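Local structure of adenylyltransferase and sulfurtransferase uba4 (Chaetomium thermophilum, 6YUB) at residues 162-167 with 216-221; 48-53 with 95-100; 36-41 with 119-124. The protein probably adenylates and then thiolates the C terminus of a sulfur-carrier protein, serving tRNA wobble-uridine 2-thiolation and molybdenum cofactor biosynthesis. All coordinates share one frame; numbering follows the deposited sequence.

Contact 1 (162-167 with 216-221); sequences GQLIVL and VAQAGE
Leu164 reaches from strand 162-167 to Ala217 and Gln218 of helix 216-221. Its CB points toward the helix, and CG is anti to the backbone N (chi1 173°). The methyl CD1 makes the main touch. It lies 3.8 Å from Ala217 CB and 3.5 Å from Gln218 N. It also meets the base of the glutamine side chain, at 3.6 Å from Gln218 CG. The Leu164 and Gln218 side chains cross obliquely. The amide end of Gln218 is engaged elsewhere: its NE2 donates to the carbonyls of Asp130 and Val153, on neighbouring strands of the sheet.

One turn further along, Glu221 covers Val166. The bend of the glutamate at chi2 (-53°) turns CD off the extended line. Val166 CG2 is 3.9 Å from Glu221 OE1 and 4.2 Å from Glu221 CG, so a methyl rests against both the aliphatic and the carboxylate part. Both carboxylate oxygens have partners beyond the segments. OE2 forms a salt bridge with Lys224, and OE1 takes a weak hydrogen bond from the backbone of another protein chain. No hydrogen bond joins the two segments. The other protein chain also packs on Leu164, Ala217 and Glu221.

The strand and helix run nearly parallel, with axes 9.4 Å apart and 14° between their directions. The strand belongs to the antiparallel part of the mixed sheet. Packed on this face of the sheet, nearly in line with the strand, helix 208-228 is part of the Rossmann-like adenylation domain of the ThiF family.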
loop_
_atom_site.group_PDB
_atom_site.type_symbol
_atom_site.label_atom_id
_atom_site.label_comp_id
_atom_site.label_asym_id
_atom_site.label_seq_id
_atom_site.Cartn_x
_atom_site.Cartn_y
_atom_site.Cartn_z
ATOM N N GLY B 162 -8.179 3.252 -0.891
ATOM C CA GLY B 162 -8.512 2.696 0.398
ATOM C C GLY B 162 -8.159 3.682 1.495
ATOM O O GLY B 162 -7.424 4.644 1.282
ATOM N N GLN B 163 -8.697 3.424 2.684
ATOM C CA GLN B 163 -8.515 4.327 3.810
ATOM C C GLN B 163 -8.324 3.535 5.092
ATOM O O GLN B 163 -8.779 2.398 5.210
ATOM C CB GLN B 163 -9.713 5.275 3.965
ATOM C CG GLN B 163 -9.997 6.116 2.736
ATOM C CD GLN B 163 -11.089 7.141 2.969
ATOM O OE1 GLN B 163 -11.301 8.038 2.152
ATOM N NE2 GLN B 163 -11.793 7.008 4.086
ATOM N N LEU B 164 -7.652 4.157 6.057
ATOM C CA LEU B 164 -7.424 3.545 7.359
ATOM C C LEU B 164 -7.238 4.639 8.396
ATOM O O LEU B 164 -6.613 5.666 8.118
ATOM C CB LEU B 164 -6.198 2.626 7.334
ATOM C CG LEU B 164 -5.749 2.055 8.680
ATOM C CD1 LEU B 164 -5.494 0.562 8.559
ATOM C CD2 LEU B 164 -4.499 2.766 9.155
ATOM N N ILE B 165 -7.787 4.418 9.588
ATOM C CA ILE B 165 -7.654 5.381 10.673
ATOM C C ILE B 165 -7.900 4.667 11.993
ATOM O O ILE B 165 -8.757 3.786 12.089
ATOM C CB ILE B 165 -8.618 6.577 10.484
ATOM C CG1 ILE B 165 -8.337 7.650 11.536
ATOM C CG2 ILE B 165 -10.069 6.114 10.568
ATOM C CD1 ILE B 165 -8.841 9.021 11.149
ATOM N N VAL B 166 -7.143 5.065 13.012
ATOM C CA VAL B 166 -7.314 4.582 14.378
ATOM C C VAL B 166 -8.107 5.628 15.150
ATOM O O VAL B 166 -7.753 6.821 15.151
ATOM C CB VAL B 166 -5.959 4.309 15.047
ATOM C CG1 VAL B 166 -6.148 3.769 16.460
ATOM C CG2 VAL B 166 -5.143 3.341 14.209
ATOM N N LEU B 167 -9.182 5.187 15.803
ATOM C CA LEU B 167 -10.125 6.090 16.448
ATOM C C LEU B 167 -10.291 5.717 17.913
ATOM O O LEU B 167 -10.150 4.551 18.300
ATOM C CB LEU B 167 -11.493 6.055 15.744
ATOM C CG LEU B 167 -11.493 6.411 14.258
ATOM C CD1 LEU B 167 -12.762 5.910 13.579
ATOM C CD2 LEU B 167 -11.344 7.916 14.074
ATOM N N VAL B 216 -3.932 -5.626 5.787
ATOM C CA VAL B 216 -2.644 -5.864 6.432
ATOM C C VAL B 216 -2.293 -4.703 7.349
ATOM O O VAL B 216 -1.855 -4.900 8.488
ATOM C CB VAL B 216 -1.551 -6.106 5.373
ATOM C CG1 VAL B 216 -0.172 -6.115 6.020
ATOM C CG2 VAL B 216 -1.805 -7.414 4.637
ATOM N N ALA B 217 -2.500 -3.470 6.876
ATOM C CA ALA B 217 -2.243 -2.301 7.710
ATOM C C ALA B 217 -3.088 -2.325 8.980
ATOM O O ALA B 217 -2.611 -1.950 10.057
ATOM C CB ALA B 217 -2.517 -1.025 6.911
ATOM N N GLN B 218 -4.343 -2.779 8.876
ATOM C CA GLN B 218 -5.192 -2.875 10.058
ATOM C C GLN B 218 -4.592 -3.808 11.100
ATOM O O GLN B 218 -4.608 -3.502 12.301
ATOM C CB GLN B 218 -6.581 -3.372 9.668
ATOM C CG GLN B 218 -7.561 -2.310 9.290
ATOM C CD GLN B 218 -8.925 -2.894 8.970
ATOM O OE1 GLN B 218 -9.096 -3.575 7.960
ATOM N NE2 GLN B 218 -9.896 -2.639 9.836
ATOM N N ALA B 219 -4.085 -4.967 10.665
ATOM C CA ALA B 219 -3.452 -5.890 11.598
ATOM C C ALA B 219 -2.216 -5.262 12.225
ATOM O O ALA B 219 -2.002 -5.369 13.439
ATOM C CB ALA B 219 -3.096 -7.198 10.886
ATOM N N GLY B 220 -1.398 -4.588 11.419
ATOM C CA GLY B 220 -0.219 -3.933 11.962
ATOM C C GLY B 220 -0.553 -2.941 13.059
ATOM O O GLY B 220 0.202 -2.790 14.025
ATOM N N GLU B 221 -1.697 -2.257 12.933
ATOM C CA GLU B 221 -2.082 -1.283 13.946
ATOM C C GLU B 221 -2.580 -1.970 15.208
ATOM O O GLU B 221 -2.205 -1.577 16.322
ATOM C CB GLU B 221 -3.142 -0.336 13.391
ATOM C CG GLU B 221 -2.618 0.591 12.314
ATOM C CD GLU B 221 -1.376 1.344 12.763
ATOM O OE1 GLU B 221 -1.464 2.126 13.733
ATOM O OE2 GLU B 221 -0.305 1.138 12.145
#

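Contact 2 (48-53 with 95-100); sequences PAAQYL and THLIEI
Gln51 and His96 make the polar link between the two helices. The Gln51 chain is extended beyond CG, which carries its amide out to the His96 ring edge. His96 NE2 donates to Gln51 OE1 at 2.8 Å, and the bond is bent, with 137° at the hydrogen. The acceptor lies close to the ring plane. The amide and the imidazole are turned 58° against each other. At another point of the ring edge His96 ND1 makes a weak bond, 3.3 Å long, to Glu99 OE1. Another protein chain supplies a second hydrogen bond to Gln51 OE1 and a ring stacked on His96.

The apolar contacts lie beside this bond. Gln51 CG packs on Ile100 CD1 at 3.8 Å, the two side chains crossing at about a right angle. Leu97 turns both methyls to Ala50: CD2 is 3.7 Å and CD1 3.8 Å from Ala50 CB. Leu97 CD2 also lies 3.5 Å from the backbone Ala50 O. An alanine in place of Gln51 would probably leave His96 NE2 without its acceptor here and open a gap beside Ile100.

The axes of segments 48-53 and 95-100 come within 9.5 Å and cross at -25°, running the same way. Leu97 also packs on Tyr106 of strand 105-109, and Ala50 on Ile39 of strand 36-40. Helix 208-228 flanks helix 46-56 through Pro48, Tyr52 and Leu53.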
loop_
_atom_site.group_PDB
_atom_site.type_symbol
_atom_site.label_atom_id
_atom_site.label_comp_id
_atom_site.label_asym_id
_atom_site.label_seq_id
_atom_site.Cartn_x
_atom_site.Cartn_y
_atom_site.Cartn_z
ATOM N N PRO B 48 -7.083 -10.539 5.070
ATOM C CA PRO B 48 -5.673 -10.257 5.386
ATOM C C PRO B 48 -5.452 -9.851 6.832
ATOM O O PRO B 48 -4.450 -10.247 7.439
ATOM C CB PRO B 48 -5.310 -9.128 4.404
ATOM C CG PRO B 48 -6.624 -8.542 3.973
ATOM C CD PRO B 48 -7.598 -9.685 3.985
ATOM N N ALA B 49 -6.355 -9.057 7.407
ATOM C CA ALA B 49 -6.219 -8.699 8.814
ATOM C C ALA B 49 -6.185 -9.953 9.684
ATOM O O ALA B 49 -5.290 -10.125 10.521
ATOM C CB ALA B 49 -7.361 -7.775 9.232
ATOM N N ALA B 50 -7.153 -10.852 9.485
ATOM C CA ALA B 50 -7.203 -12.068 10.289
ATOM C C ALA B 50 -5.945 -12.908 10.110
ATOM O O ALA B 50 -5.382 -13.409 11.091
ATOM C CB ALA B 50 -8.446 -12.887 9.929
ATOM N N GLN B 51 -5.474 -13.053 8.869
ATOM C CA GLN B 51 -4.323 -13.913 8.608
ATOM C C GLN B 51 -3.117 -13.497 9.441
ATOM O O GLN B 51 -2.437 -14.340 10.034
ATOM C CB GLN B 51 -3.976 -13.890 7.117
ATOM C CG GLN B 51 -4.890 -14.747 6.248
ATOM C CD GLN B 51 -4.503 -14.702 4.780
ATOM O OE1 GLN B 51 -3.968 -15.670 4.236
ATOM N NE2 GLN B 51 -4.766 -13.574 4.133
ATOM N N TYR B 52 -2.834 -12.193 9.500
ATOM C CA TYR B 52 -1.609 -11.732 10.146
ATOM C C TYR B 52 -1.757 -11.612 11.654
ATOM O O TYR B 52 -0.758 -11.732 12.376
ATOM C CB TYR B 52 -1.176 -10.407 9.519
ATOM C CG TYR B 52 -0.581 -10.601 8.144
ATOM C CD1 TYR B 52 0.771 -10.906 7.989
ATOM C CD2 TYR B 52 -1.367 -10.517 7.006
ATOM C CE1 TYR B 52 1.320 -11.099 6.737
ATOM C CE2 TYR B 52 -0.829 -10.710 5.751
ATOM C CZ TYR B 52 0.515 -11.003 5.622
ATOM O OH TYR B 52 1.047 -11.195 4.370
ATOM N N LEU B 53 -2.974 -11.390 12.157
ATOM C CA LEU B 53 -3.197 -11.491 13.596
ATOM C C LEU B 53 -3.143 -12.948 14.061
ATOM O O LEU B 53 -2.677 -13.234 15.172
ATOM C CB LEU B 53 -4.538 -10.860 13.968
ATOM C CG LEU B 53 -4.654 -9.347 13.754
ATOM C CD1 LEU B 53 -6.081 -8.867 13.986
ATOM C CD2 LEU B 53 -3.693 -8.597 14.664
ATOM N N THR B 95 -11.124 -21.679 8.868
ATOM C CA THR B 95 -10.458 -22.886 8.389
ATOM C C THR B 95 -9.021 -22.579 7.981
ATOM O O THR B 95 -8.104 -23.348 8.288
ATOM C CB THR B 95 -11.225 -23.495 7.213
ATOM O OG1 THR B 95 -12.506 -23.954 7.657
ATOM C CG2 THR B 95 -10.447 -24.662 6.616
ATOM N N HIS B 96 -8.806 -21.451 7.299
ATOM C CA HIS B 96 -7.463 -21.065 6.880
ATOM C C HIS B 96 -6.647 -20.520 8.045
ATOM O O HIS B 96 -5.436 -20.748 8.117
ATOM C CB HIS B 96 -7.550 -20.031 5.756
ATOM C CG HIS B 96 -6.219 -19.532 5.284
ATOM N ND1 HIS B 96 -5.241 -20.369 4.790
ATOM C CD2 HIS B 96 -5.707 -18.278 5.226
ATOM C CE1 HIS B 96 -4.183 -19.652 4.449
ATOM N NE2 HIS B 96 -4.444 -18.382 4.699
ATOM N N LEU B 97 -7.284 -19.796 8.966
ATOM C CA LEU B 97 -6.562 -19.317 10.140
ATOM C C LEU B 97 -6.043 -20.483 10.970
ATOM O O LEU B 97 -4.898 -20.468 11.429
ATOM C CB LEU B 97 -7.464 -18.417 10.985
ATOM C CG LEU B 97 -8.022 -17.173 10.294
ATOM C CD1 LEU B 97 -8.907 -16.382 11.256
ATOM C CD2 LEU B 97 -6.917 -16.288 9.744
ATOM N N ILE B 98 -6.876 -21.506 11.175
ATOM C CA ILE B 98 -6.439 -22.688 11.912
ATOM C C ILE B 98 -5.249 -23.339 11.217
ATOM O O ILE B 98 -4.340 -23.857 11.873
ATOM C CB ILE B 98 -7.614 -23.669 12.081
ATOM C CG1 ILE B 98 -8.608 -23.106 13.104
ATOM C CG2 ILE B 98 -7.113 -25.047 12.501
ATOM C CD1 ILE B 98 -9.936 -23.820 13.128
ATOM N N GLU B 99 -5.228 -23.311 9.881
ATOM C CA GLU B 99 -4.063 -23.799 9.156
ATOM C C GLU B 99 -2.823 -22.987 9.498
ATOM O O GLU B 99 -1.745 -23.550 9.734
ATOM C CB GLU B 99 -4.322 -23.758 7.650
ATOM C CG GLU B 99 -5.318 -24.795 7.153
ATOM C CD GLU B 99 -5.470 -24.771 5.642
ATOM O OE1 GLU B 99 -5.398 -23.674 5.054
ATOM O OE2 GLU B 99 -5.648 -25.852 5.040
ATOM N N ILE B 100 -2.957 -21.653 9.531
ATOM C CA ILE B 100 -1.816 -20.790 9.805
ATOM C C ILE B 100 -1.308 -21.015 11.222
ATOM O O ILE B 100 -0.096 -21.111 11.464
ATOM C CB ILE B 100 -2.201 -19.315 9.583
ATOM C CG1 ILE B 100 -2.514 -19.061 8.108
ATOM C CG2 ILE B 100 -1.087 -18.389 10.082
ATOM C CD1 ILE B 100 -3.082 -17.681 7.842
#

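Contact 3 (36-41 with 119-124); sequences KVLIIG and AQIIKP
Segments 36-41 and 119-124 pair in opposite order, Leu38 with Ile122 and Lys36 with Pro124, the CA atoms being 7.4 Å and 8.0 Å apart. No hydrogen bond passes between the segments.

Leu38 carries the contact. Its CB points toward the helix, and CG is anti to the backbone N (chi1 -179°). One methyl does the touching. Leu38 CD2 sits 3.8 Å from Ile121 CG2 and 3.9 Å from Ile122 CG1, so it meets two successive residues of the turn. The same methyl lies 3.9 Å from Ile121 O. The Leu38 and Ile121 side chains cross at about a right angle. Ile40 adds a looser contact, with its CD1 4.4 Å from Ile122 CG1. Ile122 also packs on Ile128 of strand 127-130, and Ile121 on Val64 of strand 60-64.

At the Lys36 and Pro124 end the contact is more open to solvent. There the aliphatic part of Lys36 lies against the backbone of Pro124, with Lys36 CD 3.7 Å from Pro124 O.

This is the packing of a beta-alpha-beta crossover in a Rossmann-like fold. Helix 118-122 leads from strand 105-109 to strand 127-130 and covers the parallel part of the sheet on the way. Strand 36-40 ends at Gly41, which begins a GxGxxG sequence that is probably the nucleotide-binding turn.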
loop_
_atom_site.group_PDB
_atom_site.type_symbol
_atom_site.label_atom_id
_atom_site.label_comp_id
_atom_site.label_asym_id
_atom_site.label_seq_id
_atom_site.Cartn_x
_atom_site.Cartn_y
_atom_site.Cartn_z
ATOM N N LYS B 36 -7.764 -9.884 23.088
ATOM C CA LYS B 36 -8.977 -10.316 22.399
ATOM C C LYS B 36 -9.300 -9.277 21.334
ATOM O O LYS B 36 -9.632 -8.134 21.665
ATOM C CB LYS B 36 -10.147 -10.475 23.367
ATOM C CG LYS B 36 -9.851 -11.314 24.597
ATOM C CD LYS B 36 -11.114 -11.502 25.425
ATOM C CE LYS B 36 -10.830 -11.396 26.916
ATOM N NZ LYS B 36 -12.068 -11.563 27.735
ATOM N N VAL B 37 -9.208 -9.666 20.066
ATOM C CA VAL B 37 -9.404 -8.754 18.946
ATOM C C VAL B 37 -10.610 -9.218 18.142
ATOM O O VAL B 37 -10.706 -10.395 17.782
ATOM C CB VAL B 37 -8.149 -8.672 18.054
ATOM C CG1 VAL B 37 -8.398 -7.768 16.859
ATOM C CG2 VAL B 37 -6.962 -8.178 18.865
ATOM N N LEU B 38 -11.519 -8.285 17.857
ATOM C CA LEU B 38 -12.725 -8.559 17.089
ATOM C C LEU B 38 -12.548 -8.056 15.664
ATOM O O LEU B 38 -12.114 -6.917 15.451
ATOM C CB LEU B 38 -13.941 -7.890 17.739
ATOM C CG LEU B 38 -15.289 -8.104 17.056
ATOM C CD1 LEU B 38 -15.694 -9.571 17.127
ATOM C CD2 LEU B 38 -16.367 -7.215 17.672
ATOM N N ILE B 39 -12.879 -8.902 14.697
ATOM C CA ILE B 39 -12.810 -8.561 13.278
ATOM C C ILE B 39 -14.233 -8.610 12.737
ATOM O O ILE B 39 -14.830 -9.688 12.643
ATOM C CB ILE B 39 -11.890 -9.507 12.496
ATOM C CG1 ILE B 39 -10.471 -9.465 13.071
ATOM C CG2 ILE B 39 -11.886 -9.138 11.021
ATOM C CD1 ILE B 39 -9.508 -10.453 12.430
ATOM N N ILE B 40 -14.776 -7.449 12.385
ATOM C CA ILE B 40 -16.146 -7.338 11.899
ATOM C C ILE B 40 -16.070 -7.313 10.377
ATOM O O ILE B 40 -15.699 -6.300 9.778
ATOM C CB ILE B 40 -16.850 -6.099 12.457
ATOM C CG1 ILE B 40 -16.661 -6.017 13.972
ATOM C CG2 ILE B 40 -18.333 -6.140 12.116
ATOM C CD1 ILE B 40 -17.221 -4.753 14.595
ATOM N N GLY B 41 -16.434 -8.423 9.750
ATOM C CA GLY B 41 -16.332 -8.553 8.311
ATOM C C GLY B 41 -15.257 -9.544 7.910
ATOM O O GLY B 41 -14.093 -9.386 8.294
ATOM N N ALA B 119 -23.849 -3.970 20.473
ATOM C CA ALA B 119 -23.262 -3.901 21.806
ATOM C C ALA B 119 -22.960 -5.290 22.351
ATOM O O ALA B 119 -21.922 -5.503 22.992
ATOM C CB ALA B 119 -24.190 -3.140 22.750
ATOM N N GLN B 120 -23.853 -6.256 22.104
ATOM C CA GLN B 120 -23.599 -7.618 22.563
ATOM C C GLN B 120 -22.322 -8.175 21.947
ATOM O O GLN B 120 -21.532 -8.836 22.629
ATOM C CB GLN B 120 -24.780 -8.524 22.220
ATOM C CG GLN B 120 -26.099 -8.081 22.803
ATOM C CD GLN B 120 -27.279 -8.709 22.085
ATOM O OE1 GLN B 120 -28.122 -8.005 21.527
ATOM N NE2 GLN B 120 -27.349 -10.043 22.103
ATOM N N ILE B 121 -22.109 -7.922 20.652
ATOM C CA ILE B 121 -20.965 -8.485 19.952
ATOM C C ILE B 121 -19.675 -7.814 20.399
ATOM O O ILE B 121 -18.659 -8.485 20.618
ATOM C CB ILE B 121 -21.169 -8.358 18.430
ATOM C CG1 ILE B 121 -22.290 -9.295 17.974
ATOM C CG2 ILE B 121 -19.868 -8.639 17.694
ATOM C CD1 ILE B 121 -22.650 -9.174 16.503
ATOM N N ILE B 122 -19.695 -6.485 20.553
ATOM C CA ILE B 122 -18.471 -5.726 20.739
ATOM C C ILE B 122 -17.983 -5.760 22.180
ATOM O O ILE B 122 -16.770 -5.739 22.424
ATOM C CB ILE B 122 -18.702 -4.274 20.259
ATOM C CG1 ILE B 122 -18.712 -4.224 18.729
ATOM C CG2 ILE B 122 -17.668 -3.341 20.847
ATOM C CD1 ILE B 122 -19.198 -2.907 18.153
ATOM N N LYS B 123 -18.891 -5.820 23.146
ATOM C CA LYS B 123 -18.521 -5.597 24.539
ATOM C C LYS B 123 -17.368 -6.462 25.035
ATOM O O LYS B 123 -16.535 -5.945 25.797
ATOM C CB LYS B 123 -19.757 -5.819 25.431
ATOM C CG LYS B 123 -19.674 -5.155 26.799
ATOM C CD LYS B 123 -20.783 -5.627 27.744
ATOM C CE LYS B 123 -22.154 -5.578 27.082
ATOM N NZ LYS B 123 -23.261 -5.801 28.057
ATOM N N PRO B 124 -17.262 -7.748 24.688
ATOM C CA PRO B 124 -16.222 -8.591 25.294
ATOM C C PRO B 124 -14.808 -8.377 24.768
ATOM O O PRO B 124 -13.889 -9.044 25.259
ATOM C CB PRO B 124 -16.698 -10.023 24.969
ATOM C CG PRO B 124 -18.137 -9.894 24.562
ATOM C CD PRO B 124 -18.244 -8.542 23.925
#

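Overall arrangement
All three contacts belong to the ThiF-family domain, their centres about 17 Å from one another. Contacts 2 and 3 meet through strand 36-40. Its Ile39 and Val37 face helix 46-56, with Ile39 CD1 3.5 Å from Ala50 CA, while Leu38 and Ile40 face helix 118-122. The strand is thus covered on both faces. Contact 1 joins contact 2 through helix 208-228, where Val216 CG2 lies 3.6 Å from Tyr52 CE2. Contacts 1 and 3 share the sheet without touching. The predicted ATP site lies close: Ile40 is about 7 Å from Asp65, and Gln218 about 8 Å from Asp133, between side chains. The zinc ion is about 14 Å from the side chain of Val166.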